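Long-range contacts in hydrogen peroxide-inducible genes activator (Corynebacterium glutamicum, PDB 6G1D), which probably senses hydrogen peroxide and controls transcription of peroxide-response genes as a LysR-family regulator: residues 241-245 / 261-267; 172-178 / 250-256; 200-204 / 232-237; 106-112 / 133-138. The protein carries 1 engineered substitution. All coordinates share one frame; numbering follows the deposited sequence. Where two conformers were deposited one is given.

Interaction 1 of 4, residues 241-245 / 261-267; sequences MQLVV and ECTRPGL
Gln-242 and Arg-264 make the direct polar bond. Arg-264 NH1 donates to Gln-242 OE1 at 2.9 Å. The oxygen lies near the guanidinium plane. NH1, however, stands above the amide, 77° out of its carbonyl plane, and the two flat groups are almost perpendicular. Further polar bonds fix the rotation of the guanidinium. Arg-264 NE reaches Glu-261 O at 3.0 Å, and Arg-264 NH2 forms a salt bridge with Glu-261 OE1 at 3.0 Å. The carboxylate is also hydrogen-bonded to Tyr-113 and Thr-238. Gln-242 NE2 is bonded to Pro-112 O of the second subunit.

One guanidinium face is covered by carbon. Met-241 CB sits over its centre, 3.6 Å above the plane.

The contact lies in the LysR regulatory domain, which has a periplasmic-binding-protein fold. The end of helix 237-245 packs on the link from helix 258-261 to strand 267-287. That link contains a type II beta turn, Arg-264 to Leu-267, with Gly-266 at its third position.

The apolar part centres on Leu-267. Its CD2 presses on Val-245 CG2 at 3.5 Å and equally closely on Val-244 CG1, both tight for carbons. Met-241 is bent at its second torsion (chi2 -58°), and its SD passes Leu-267 CD1 at 3.8 Å. At the far end, one water donates to both Val-245 O and Gly-266 O.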
# COMPACT_ATOMS: atom_id res chain seq x y z
N MET B 241 -22.70 9.21 -5.94
CA MET B 241 -24.14 9.45 -5.91
C MET B 241 -24.55 10.15 -4.62
O MET B 241 -25.37 11.04 -4.66
CB MET B 241 -24.93 8.15 -6.07
CG MET B 241 -24.79 7.47 -7.43
SD MET B 241 -25.26 8.40 -8.90
CE MET B 241 -23.67 8.77 -9.56
N GLN B 242 -23.95 9.79 -3.49
CA GLN B 242 -24.24 10.47 -2.24
C GLN B 242 -23.81 11.94 -2.28
O GLN B 242 -24.49 12.82 -1.73
CB GLN B 242 -23.59 9.79 -1.02
CG GLN B 242 -23.73 8.28 -0.88
CD GLN B 242 -25.20 7.81 -0.76
OE1 GLN B 242 -26.07 8.29 -1.48
NE2 GLN B 242 -25.48 6.90 0.17
N LEU B 243 -22.69 12.20 -2.93
CA LEU B 243 -22.19 13.59 -3.08
C LEU B 243 -23.14 14.37 -3.98
O LEU B 243 -23.40 15.54 -3.72
CB LEU B 243 -20.74 13.63 -3.61
CG LEU B 243 -19.77 12.86 -2.72
CD1 LEU B 243 -18.38 12.81 -3.31
CD2 LEU B 243 -19.65 13.45 -1.32
N VAL B 244 -23.64 13.73 -5.04
CA VAL B 244 -24.58 14.37 -5.96
C VAL B 244 -25.88 14.69 -5.24
O VAL B 244 -26.40 15.81 -5.38
CB VAL B 244 -24.85 13.50 -7.21
CG1 VAL B 244 -25.98 14.11 -8.04
CG2 VAL B 244 -23.61 13.36 -8.07
N VAL B 245 -26.40 13.75 -4.44
CA VAL B 245 -27.64 13.99 -3.66
C VAL B 245 -27.46 15.18 -2.74
O VAL B 245 -28.33 16.00 -2.59
CB VAL B 245 -28.04 12.74 -2.83
CG1 VAL B 245 -29.12 13.04 -1.81
CG2 VAL B 245 -28.49 11.62 -3.73
N GLU B 261 -27.70 2.51 -8.98
CA GLU B 261 -27.11 3.73 -8.44
C GLU B 261 -28.02 4.96 -8.50
O GLU B 261 -27.89 5.83 -7.65
CB GLU B 261 -25.81 4.06 -9.22
CG GLU B 261 -24.75 2.97 -9.32
CD GLU B 261 -24.10 2.53 -7.99
OE1 GLU B 261 -24.40 3.14 -6.94
OE2 GLU B 261 -23.26 1.56 -8.00
N CYS B 262 -28.91 5.03 -9.50
CA CYS B 262 -29.61 6.28 -9.85
C CYS B 262 -31.07 6.37 -9.47
O CYS B 262 -31.71 7.32 -9.86
CB CYS B 262 -29.54 6.53 -11.35
SG CYS B 262 -27.89 6.55 -11.95
N THR B 263 -31.57 5.39 -8.72
CA THR B 263 -32.97 5.38 -8.27
C THR B 263 -33.12 5.84 -6.83
O THR B 263 -34.25 6.02 -6.37
CB THR B 263 -33.60 3.99 -8.40
OG1 THR B 263 -32.90 3.07 -7.55
CG2 THR B 263 -33.52 3.52 -9.85
N ARG B 264 -32.00 6.05 -6.11
CA ARG B 264 -32.11 6.52 -4.73
C ARG B 264 -32.77 7.91 -4.70
O ARG B 264 -32.72 8.63 -5.70
CB ARG B 264 -30.77 6.52 -4.04
CG ARG B 264 -29.81 7.56 -4.53
CD ARG B 264 -28.41 7.32 -3.99
NE ARG B 264 -27.77 6.23 -4.70
CZ ARG B 264 -26.70 5.57 -4.30
NH1 ARG B 264 -26.07 5.90 -3.16
NH2 ARG B 264 -26.22 4.58 -5.06
N PRO B 265 -33.42 8.27 -3.58
CA PRO B 265 -34.10 9.57 -3.51
C PRO B 265 -33.10 10.74 -3.61
O PRO B 265 -31.97 10.62 -3.09
CB PRO B 265 -34.72 9.58 -2.10
CG PRO B 265 -34.72 8.15 -1.64
CD PRO B 265 -33.54 7.52 -2.31
N GLY B 266 -33.49 11.80 -4.31
CA GLY B 266 -32.67 12.99 -4.45
C GLY B 266 -31.83 13.11 -5.70
O GLY B 266 -31.05 14.08 -5.81
N LEU B 267 -31.97 12.15 -6.63
CA LEU B 267 -31.27 12.20 -7.90
C LEU B 267 -32.22 12.45 -9.04
O LEU B 267 -33.36 12.05 -8.97
CB LEU B 267 -30.53 10.90 -8.16
CG LEU B 267 -29.39 10.58 -7.20
CD1 LEU B 267 -28.73 9.27 -7.60
CD2 LEU B 267 -28.34 11.66 -7.22
O HOH W 1 -30.81 15.89 -3.90

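Interaction 2 of 4, residues 172-178 / 250-256; sequences EDFIVVT and STLVPIS
Glu-172 reaches past Pro-254 to grip Ser-256. Its CG lies anti to the backbone N (chi1 176°), and the chain runs out extended. Beyond CB, CG meets Ile-255 CG1 and slides past that side chain in the opposite direction. CD comes next and rests on Pro-254 CB at 3.4 Å. At the tip, OE2 accepts twice. Ser-256 OG gives its proton to the syn lone pair of Glu-172 OE2 at 2.6 Å. Ser-256 N approaches the same Glu-172 OE2 at 2.9 Å, nearly in line with the C-O bond. The other oxygen, OE1, is in a salt bridge with Arg-280. The carboxylate is therefore held at both oxygens in a buried place.

The strands themselves are antiparallel neighbours. Strand 251-254 is one edge of this chain's mixed sheet, in the second alpha/beta subdomain of the LysR regulatory domain, and strand 164-179 lies inside it. Ile-175 and Val-253 form one hydrogen-bonded pair, and Val-177 and Thr-251 form the next. Val-177 N to Thr-251 O is short and straight, 2.8 Å at 176°. Asp-173 O receives Ile-255 N where residues 255-256 begin a 3-10 turn.

Each sheet face has its own packing. On one, Ile-175 CG2 lies beside Val-253 CG2 at 3.6 Å, and Val-177 CG2 also reaches Val-253 CG2, at 3.8 Å. Helix 237-245 covers this face through Met-241. On the other, Val-176 CG2 runs alongside Leu-252 CG at 4.1 Å. Helix 208-219 closes over Leu-252 and Phe-174.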
# COMPACT_ATOMS: atom_id res chain seq x y z
N GLU B 172 -21.89 1.37 -24.83
CA GLU B 172 -22.78 1.65 -23.71
C GLU B 172 -22.86 3.15 -23.54
O GLU B 172 -21.83 3.80 -23.30
CB GLU B 172 -22.24 1.03 -22.43
CG GLU B 172 -23.05 1.36 -21.20
CD GLU B 172 -22.64 0.55 -19.99
OE1 GLU B 172 -21.47 0.08 -19.95
OE2 GLU B 172 -23.49 0.41 -19.06
N ASP B 173 -24.08 3.68 -23.61
CA ASP B 173 -24.27 5.12 -23.46
C ASP B 173 -24.00 5.57 -22.03
O ASP B 173 -24.16 4.79 -21.10
CB ASP B 173 -25.69 5.53 -23.89
CG ASP B 173 -25.88 5.49 -25.40
OD1 ASP B 173 -24.95 5.87 -26.18
OD2 ASP B 173 -26.99 5.09 -25.83
N PHE B 174 -23.58 6.82 -21.87
CA PHE B 174 -23.63 7.48 -20.58
C PHE B 174 -24.99 8.21 -20.40
O PHE B 174 -25.73 8.41 -21.34
CB PHE B 174 -22.53 8.52 -20.44
CG PHE B 174 -21.15 7.96 -20.62
CD1 PHE B 174 -20.74 6.86 -19.91
CD2 PHE B 174 -20.26 8.56 -21.51
CE1 PHE B 174 -19.47 6.33 -20.08
CE2 PHE B 174 -19.00 8.05 -21.68
CZ PHE B 174 -18.60 6.94 -20.96
N ILE B 175 -25.25 8.57 -19.16
CA ILE B 175 -26.36 9.40 -18.77
C ILE B 175 -25.82 10.39 -17.73
O ILE B 175 -24.92 10.05 -16.97
CB ILE B 175 -27.51 8.58 -18.19
CG1 ILE B 175 -28.78 9.44 -18.00
CG2 ILE B 175 -27.13 7.89 -16.86
CD1 ILE B 175 -30.06 8.62 -17.91
N VAL B 176 -26.36 11.60 -17.73
CA VAL B 176 -26.00 12.65 -16.77
C VAL B 176 -26.85 12.49 -15.53
O VAL B 176 -28.06 12.32 -15.62
CB VAL B 176 -26.21 14.04 -17.38
CG1 VAL B 176 -25.80 15.13 -16.40
CG2 VAL B 176 -25.45 14.19 -18.69
N VAL B 177 -26.23 12.55 -14.37
CA VAL B 177 -26.92 12.39 -13.11
C VAL B 177 -26.68 13.65 -12.28
O VAL B 177 -25.54 14.08 -12.09
CB VAL B 177 -26.40 11.15 -12.33
CG1 VAL B 177 -27.16 10.98 -11.01
CG2 VAL B 177 -26.54 9.92 -13.20
N THR B 178 -27.75 14.22 -11.76
CA THR B 178 -27.71 15.49 -11.01
C THR B 178 -28.57 15.37 -9.78
O THR B 178 -29.35 14.42 -9.64
CB THR B 178 -28.29 16.62 -11.86
OG1 THR B 178 -29.72 16.45 -12.05
CG2 THR B 178 -27.61 16.68 -13.23
N SER B 250 -22.37 17.10 -10.05
CA SER B 250 -23.08 16.23 -10.95
C SER B 250 -22.10 15.21 -11.49
O SER B 250 -20.87 15.38 -11.34
CB SER B 250 -23.65 17.06 -12.10
OG SER B 250 -24.57 18.02 -11.63
N THR B 251 -22.60 14.17 -12.16
CA THR B 251 -21.70 13.21 -12.81
C THR B 251 -22.32 12.56 -14.03
O THR B 251 -23.44 12.87 -14.41
CB THR B 251 -21.17 12.18 -11.77
OG1 THR B 251 -19.95 11.56 -12.24
CG2 THR B 251 -22.21 11.12 -11.47
N LEU B 252 -21.52 11.71 -14.68
CA LEU B 252 -22.02 10.84 -15.75
C LEU B 252 -21.77 9.38 -15.33
O LEU B 252 -20.73 9.07 -14.78
CB LEU B 252 -21.38 11.11 -17.09
CG LEU B 252 -21.84 12.35 -17.87
CD1 LEU B 252 -21.44 13.66 -17.19
CD2 LEU B 252 -21.34 12.32 -19.29
N VAL B 253 -22.76 8.52 -15.57
CA VAL B 253 -22.61 7.10 -15.31
C VAL B 253 -23.01 6.29 -16.55
O VAL B 253 -23.77 6.76 -17.40
CB VAL B 253 -23.37 6.62 -14.07
CG1 VAL B 253 -22.93 7.40 -12.85
CG2 VAL B 253 -24.88 6.68 -14.28
N PRO B 254 -22.48 5.07 -16.67
CA PRO B 254 -22.95 4.19 -17.75
C PRO B 254 -24.38 3.78 -17.51
O PRO B 254 -24.77 3.61 -16.36
CB PRO B 254 -22.04 2.97 -17.63
CG PRO B 254 -20.96 3.36 -16.69
CD PRO B 254 -21.48 4.41 -15.81
N ILE B 255 -25.17 3.62 -18.57
CA ILE B 255 -26.58 3.30 -18.40
C ILE B 255 -26.88 2.00 -17.64
O ILE B 255 -27.90 1.92 -16.96
CB ILE B 255 -27.38 3.34 -19.70
CG1 ILE B 255 -26.85 2.37 -20.76
CG2 ILE B 255 -27.48 4.79 -20.21
CD1 ILE B 255 -27.90 2.15 -21.84
N SER B 256 -26.00 1.02 -17.70
CA SER B 256 -26.18 -0.22 -16.92
C SER B 256 -26.18 0.04 -15.44
O SER B 256 -26.75 -0.73 -14.69
CB SER B 256 -25.14 -1.30 -17.26
OG SER B 256 -23.83 -0.88 -16.88

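Interaction 3 of 4, residues 200-204 / 232-237; sequences LLLLD and TRASSL
Leu-203 lies across the turn that leads into helix 237-245. Its CD2 rests on the backbone of Ser-236, 3.5 Å from Ser-236 C. Its other branch crosses Leu-237 at about a right angle, with Leu-203 CD1 at 4.2 Å from Leu-237 CD2. Ser-236 is the N-cap of this helix.

Asp-204 and Arg-233 are turned quite differently. Their carboxylate and guanidinium planes are only 15° apart and stacked. Asp-204 OD1 lies over a guanidinium face, 2.7 Å from Arg-233 NH2, and no N-H points at it. This is a salt bridge of charges alone. It holds for one of two conformers of Arg-233, so its detail is doubtful. Asp-204 OD2 is bonded to Gly-206 N, which makes an Asx turn.

Between the backbones the hold is slight. Asp-204 N to Ala-234 O is a weak bond at 3.5 Å. A water bonded to Leu-202 N adds a weak link to Thr-232 O.

The outer side of residues 232-237 meets the second subunit. Arg-233 NH1 bonds O of Glu-135 of the second subunit, and Ser-235 N bonds OE2 of that same residue. Such pairing across subunits is typical of the antiparallel dimer of LysR regulatory domains.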
# COMPACT_ATOMS: atom_id res chain seq x y z
N LEU B 200 -18.39 18.70 -12.23
CA LEU B 200 -18.28 17.25 -12.37
C LEU B 200 -17.57 16.63 -11.19
O LEU B 200 -16.49 17.10 -10.82
CB LEU B 200 -17.57 16.88 -13.68
CG LEU B 200 -18.31 17.26 -14.94
CD1 LEU B 200 -17.37 17.01 -16.13
CD2 LEU B 200 -19.63 16.46 -15.05
N LEU B 201 -18.18 15.61 -10.60
CA LEU B 201 -17.52 14.75 -9.60
C LEU B 201 -17.19 13.48 -10.31
O LEU B 201 -18.09 12.78 -10.80
CB LEU B 201 -18.45 14.46 -8.42
CG LEU B 201 -18.99 15.69 -7.72
CD1 LEU B 201 -20.18 15.38 -6.83
CD2 LEU B 201 -17.90 16.30 -6.87
N LEU B 202 -15.92 13.15 -10.34
CA LEU B 202 -15.40 12.01 -11.09
C LEU B 202 -14.72 11.05 -10.12
O LEU B 202 -14.26 11.42 -9.03
CB LEU B 202 -14.40 12.45 -12.15
CG LEU B 202 -14.92 13.50 -13.17
CD1 LEU B 202 -13.85 13.94 -14.14
CD2 LEU B 202 -16.10 12.93 -13.95
N LEU B 203 -14.67 9.79 -10.54
CA LEU B 203 -13.84 8.82 -9.89
C LEU B 203 -12.38 9.27 -10.11
O LEU B 203 -12.11 10.08 -11.03
CB LEU B 203 -14.09 7.46 -10.52
CG LEU B 203 -15.47 6.86 -10.35
CD1 LEU B 203 -15.56 5.55 -11.15
CD2 LEU B 203 -15.82 6.71 -8.87
N ASP B 204 -11.44 8.80 -9.30
CA ASP B 204 -10.02 9.19 -9.46
C ASP B 204 -9.45 8.66 -10.79
O ASP B 204 -10.10 7.89 -11.50
CB ASP B 204 -9.17 8.74 -8.27
CG ASP B 204 -9.11 7.25 -8.13
OD1 ASP B 204 -9.98 6.75 -7.39
OD2 ASP B 204 -8.31 6.58 -8.82
N THR B 232 -12.13 16.77 -4.02
CA THR B 232 -12.95 15.68 -3.52
C THR B 232 -12.64 14.46 -4.35
O THR B 232 -12.63 14.53 -5.57
CB THR B 232 -14.46 15.99 -3.63
OG1 THR B 232 -14.89 16.71 -2.47
CG2 THR B 232 -15.25 14.70 -3.73
N ARG B 233 -12.16 13.41 -3.68
CA ARG B 233 -11.82 12.17 -4.35
C ARG B 233 -12.77 11.07 -3.93
O ARG B 233 -12.96 10.85 -2.74
CB ARG B 233 -10.40 11.72 -3.99
CG ARG B 233 -10.06 10.36 -4.58
CD ARG B 233 -8.94 9.65 -3.83
NE ARG B 233 -8.32 8.63 -4.67
CZ ARG B 233 -8.66 7.35 -4.71
NH1 ARG B 233 -9.64 6.90 -3.94
NH2 ARG B 233 -8.02 6.52 -5.51
N ALA B 234 -13.30 10.33 -4.89
CA ALA B 234 -14.21 9.22 -4.56
C ALA B 234 -13.77 7.98 -5.30
O ALA B 234 -13.33 8.08 -6.46
CB ALA B 234 -15.63 9.59 -4.93
N SER B 235 -13.85 6.82 -4.65
CA SER B 235 -13.38 5.60 -5.26
C SER B 235 -14.48 4.75 -5.90
O SER B 235 -14.18 3.83 -6.64
CB SER B 235 -12.54 4.76 -4.28
OG SER B 235 -13.21 4.56 -3.07
N SER B 236 -15.76 5.05 -5.62
CA SER B 236 -16.89 4.29 -6.15
C SER B 236 -18.04 5.18 -6.59
O SER B 236 -18.24 6.25 -6.02
CB SER B 236 -17.42 3.31 -5.10
OG SER B 236 -17.91 4.02 -3.94
N LEU B 237 -18.81 4.73 -7.57
CA LEU B 237 -20.00 5.43 -8.02
C LEU B 237 -21.03 5.63 -6.93
O LEU B 237 -21.66 6.67 -6.92
CB LEU B 237 -20.62 4.73 -9.21
CG LEU B 237 -19.88 4.80 -10.51
CD1 LEU B 237 -20.65 4.13 -11.63
CD2 LEU B 237 -19.65 6.26 -10.90
O HOH W 2 -13.84 14.64 -8.72

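Interaction 4 of 4, residues 106-112 / 133-138. With SO4 (sulfate ion), chain M.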
# COMPACT_ATOMS: atom_id res chain seq x y z
N ILE B 106 -13.10 -7.93 -14.50
CA ILE B 106 -14.04 -6.91 -14.96
C ILE B 106 -13.75 -5.59 -14.27
O ILE B 106 -13.53 -5.58 -13.07
CB ILE B 106 -15.50 -7.28 -14.67
CG1 ILE B 106 -15.82 -8.72 -15.08
CG2 ILE B 106 -16.45 -6.31 -15.37
CD1 ILE B 106 -17.23 -9.20 -14.71
N ILE B 107 -13.82 -4.50 -15.04
CA ILE B 107 -13.65 -3.16 -14.50
C ILE B 107 -14.80 -2.78 -13.52
O ILE B 107 -15.95 -3.22 -13.70
CB ILE B 107 -13.49 -2.10 -15.61
CG1 ILE B 107 -14.72 -2.03 -16.52
CG2 ILE B 107 -12.24 -2.37 -16.44
CD1 ILE B 107 -14.68 -0.87 -17.48
N PRO B 108 -14.48 -1.99 -12.47
CA PRO B 108 -15.46 -1.77 -11.41
C PRO B 108 -16.74 -1.01 -11.80
O PRO B 108 -17.74 -1.15 -11.10
CB PRO B 108 -14.70 -0.94 -10.37
CG PRO B 108 -13.27 -1.01 -10.72
CD PRO B 108 -13.14 -1.47 -12.12
N THR B 109 -16.69 -0.22 -12.86
CA THR B 109 -17.86 0.49 -13.34
C THR B 109 -18.68 -0.30 -14.36
O THR B 109 -19.61 0.26 -14.94
CB THR B 109 -17.51 1.89 -13.93
OG1 THR B 109 -16.77 1.73 -15.15
CG2 THR B 109 -16.74 2.72 -12.91
N ALA B 110 -18.31 -1.55 -14.63
CA ALA B 110 -19.16 -2.49 -15.35
C ALA B 110 -19.60 -3.68 -14.51
O ALA B 110 -20.77 -4.10 -14.62
CB ALA B 110 -18.49 -2.96 -16.62
N ALA B 111 -18.70 -4.20 -13.66
CA ALA B 111 -18.92 -5.46 -12.94
C ALA B 111 -20.27 -5.64 -12.21
O ALA B 111 -21.01 -6.54 -12.50
CB ALA B 111 -17.79 -5.68 -11.93
N PRO B 112 -20.58 -4.75 -11.25
CA PRO B 112 -21.78 -4.98 -10.47
C PRO B 112 -23.06 -4.94 -11.31
O PRO B 112 -24.05 -5.51 -10.89
CB PRO B 112 -21.73 -3.86 -9.42
CG PRO B 112 -20.86 -2.79 -10.06
CD PRO B 112 -19.84 -3.54 -10.82
N ILE B 133 -14.46 -14.29 -10.43
CA ILE B 133 -14.59 -12.92 -10.84
C ILE B 133 -13.52 -12.14 -10.12
O ILE B 133 -13.39 -12.25 -8.92
CB ILE B 133 -15.99 -12.34 -10.49
CG1 ILE B 133 -17.10 -13.22 -11.07
CG2 ILE B 133 -16.10 -10.92 -11.00
CD1 ILE B 133 -17.07 -13.36 -12.59
N VAL B 134 -12.74 -11.38 -10.87
CA VAL B 134 -11.79 -10.45 -10.31
C VAL B 134 -12.16 -9.04 -10.78
O VAL B 134 -12.10 -8.74 -11.95
CB VAL B 134 -10.35 -10.80 -10.76
CG1 VAL B 134 -9.36 -9.77 -10.23
CG2 VAL B 134 -9.98 -12.17 -10.23
N GLU B 135 -12.59 -8.22 -9.83
CA GLU B 135 -13.03 -6.87 -10.14
C GLU B 135 -11.83 -5.98 -9.82
O GLU B 135 -11.40 -5.93 -8.67
CB GLU B 135 -14.21 -6.49 -9.26
CG GLU B 135 -14.70 -5.08 -9.50
CD GLU B 135 -15.82 -4.65 -8.57
OE1 GLU B 135 -15.75 -5.00 -7.36
OE2 GLU B 135 -16.73 -3.94 -9.03
N ASP B 136 -11.28 -5.31 -10.81
CA ASP B 136 -10.11 -4.45 -10.59
C ASP B 136 -9.99 -3.49 -11.75
O ASP B 136 -10.61 -3.67 -12.78
CB ASP B 136 -8.81 -5.28 -10.41
CG ASP B 136 -7.78 -4.61 -9.44
OD1 ASP B 136 -7.74 -3.37 -9.29
OD2 ASP B 136 -6.98 -5.35 -8.83
N GLN B 137 -9.21 -2.44 -11.56
CA GLN B 137 -9.00 -1.42 -12.58
C GLN B 137 -8.16 -1.98 -13.73
O GLN B 137 -7.43 -2.98 -13.59
CB GLN B 137 -8.32 -0.20 -11.96
CG GLN B 137 -9.25 0.51 -10.97
CD GLN B 137 -8.57 1.60 -10.13
OE1 GLN B 137 -9.25 2.38 -9.48
NE2 GLN B 137 -7.24 1.65 -10.13
N THR B 138 -8.27 -1.29 -14.86
CA THR B 138 -7.78 -1.74 -16.15
C THR B 138 -6.31 -2.16 -16.15
O THR B 138 -5.97 -3.24 -16.63
CB THR B 138 -8.06 -0.63 -17.19
OG1 THR B 138 -9.50 -0.33 -17.25
CG2 THR B 138 -7.56 -1.04 -18.55
S SO4 M . -13.35 1.74 -14.41
O1 SO4 M . -14.66 0.75 -14.69
O2 SO4 M . -11.84 1.30 -15.08
O3 SO4 M . -13.90 3.20 -14.99
O4 SO4 M . -13.20 1.72 -12.80
O HOH W 3 -17.68 -1.69 -8.22
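Ile-106 and Glu-135 form the tight part, a parallel bridge between strands 100-106 and 129-135. Ile-106 N donates to Val-134 O at 2.9 Å. Asp-136 N returns a bond to Ile-106 O at 3.2 Å. With helix 111-125 these strands make a beta-alpha-beta unit, and Ile-106 CD1 touches Ile-133 CG2 on the helix side.

Glu-135 is buried here. Its CG is anti to the backbone N (chi1 179°), and the extended chain carries OE2 over the start of the helix. Glu-135 OE2 lies 3.5 Å from Ala-111 CB and equally close to Pro-108 CA. A water donates to this oxygen and to Pro-108 O. The carboxylate also binds Thr-239 OG1 of the second subunit.

The other end is looser and partly exposed. Asp-136 OD1 accepts from Gln-137 N at 2.9 Å, and Pro-108 CD touches Asp-136 O at 3.4 Å. Ile-107 CG2 runs beside Thr-138, 3.5 Å from Thr-138 OG1. A sulfate, probably from the crystallisation liquor, sits against Ile-107 and Pro-108. Thr-109 N donates to its O1 at 2.9 Å. Thr-109 OG1 also bonds O1, but so closely that the exact distance is doubtful. The same hydroxyl is bonded to Arg-280 NH1.

The sulfate is held further by His-207 ND1 and by the backbone N of Ser-208 and Leu-209. Ser-208 is probably the engineered residue at the peroxidatic cysteine position. Backbone N-H groups, one hydroxyl and a histidine gathered there imply a pocket suited to an anion or a polar oxygen ligand, consistent with a peroxide-sensing site.

Interaction 2 is the most buried contact, an edge strand paired by regular bonds, with apolar side chains and one buried carboxylate. Interaction 1 covers one of its faces: Met-241 CE lies 3.4 Å from Thr-251 CG2. Interaction 3 borders the same strand, where Leu-201 O probably bonds Thr-251 OG1, but it has loop backbones and weak bonds. Interaction 4, also buried, lies on the opposite outer strand of the same sheet, about 17 Å from interaction 2 between centres. Leu-203 of interaction 3 touches Thr-109 of interaction 4 beside the sulfate. Interactions 1, 3 and 4 all reach the second subunit, through Gln-242, Arg-233 and Glu-135 among others. Interaction 2 touches no other chain.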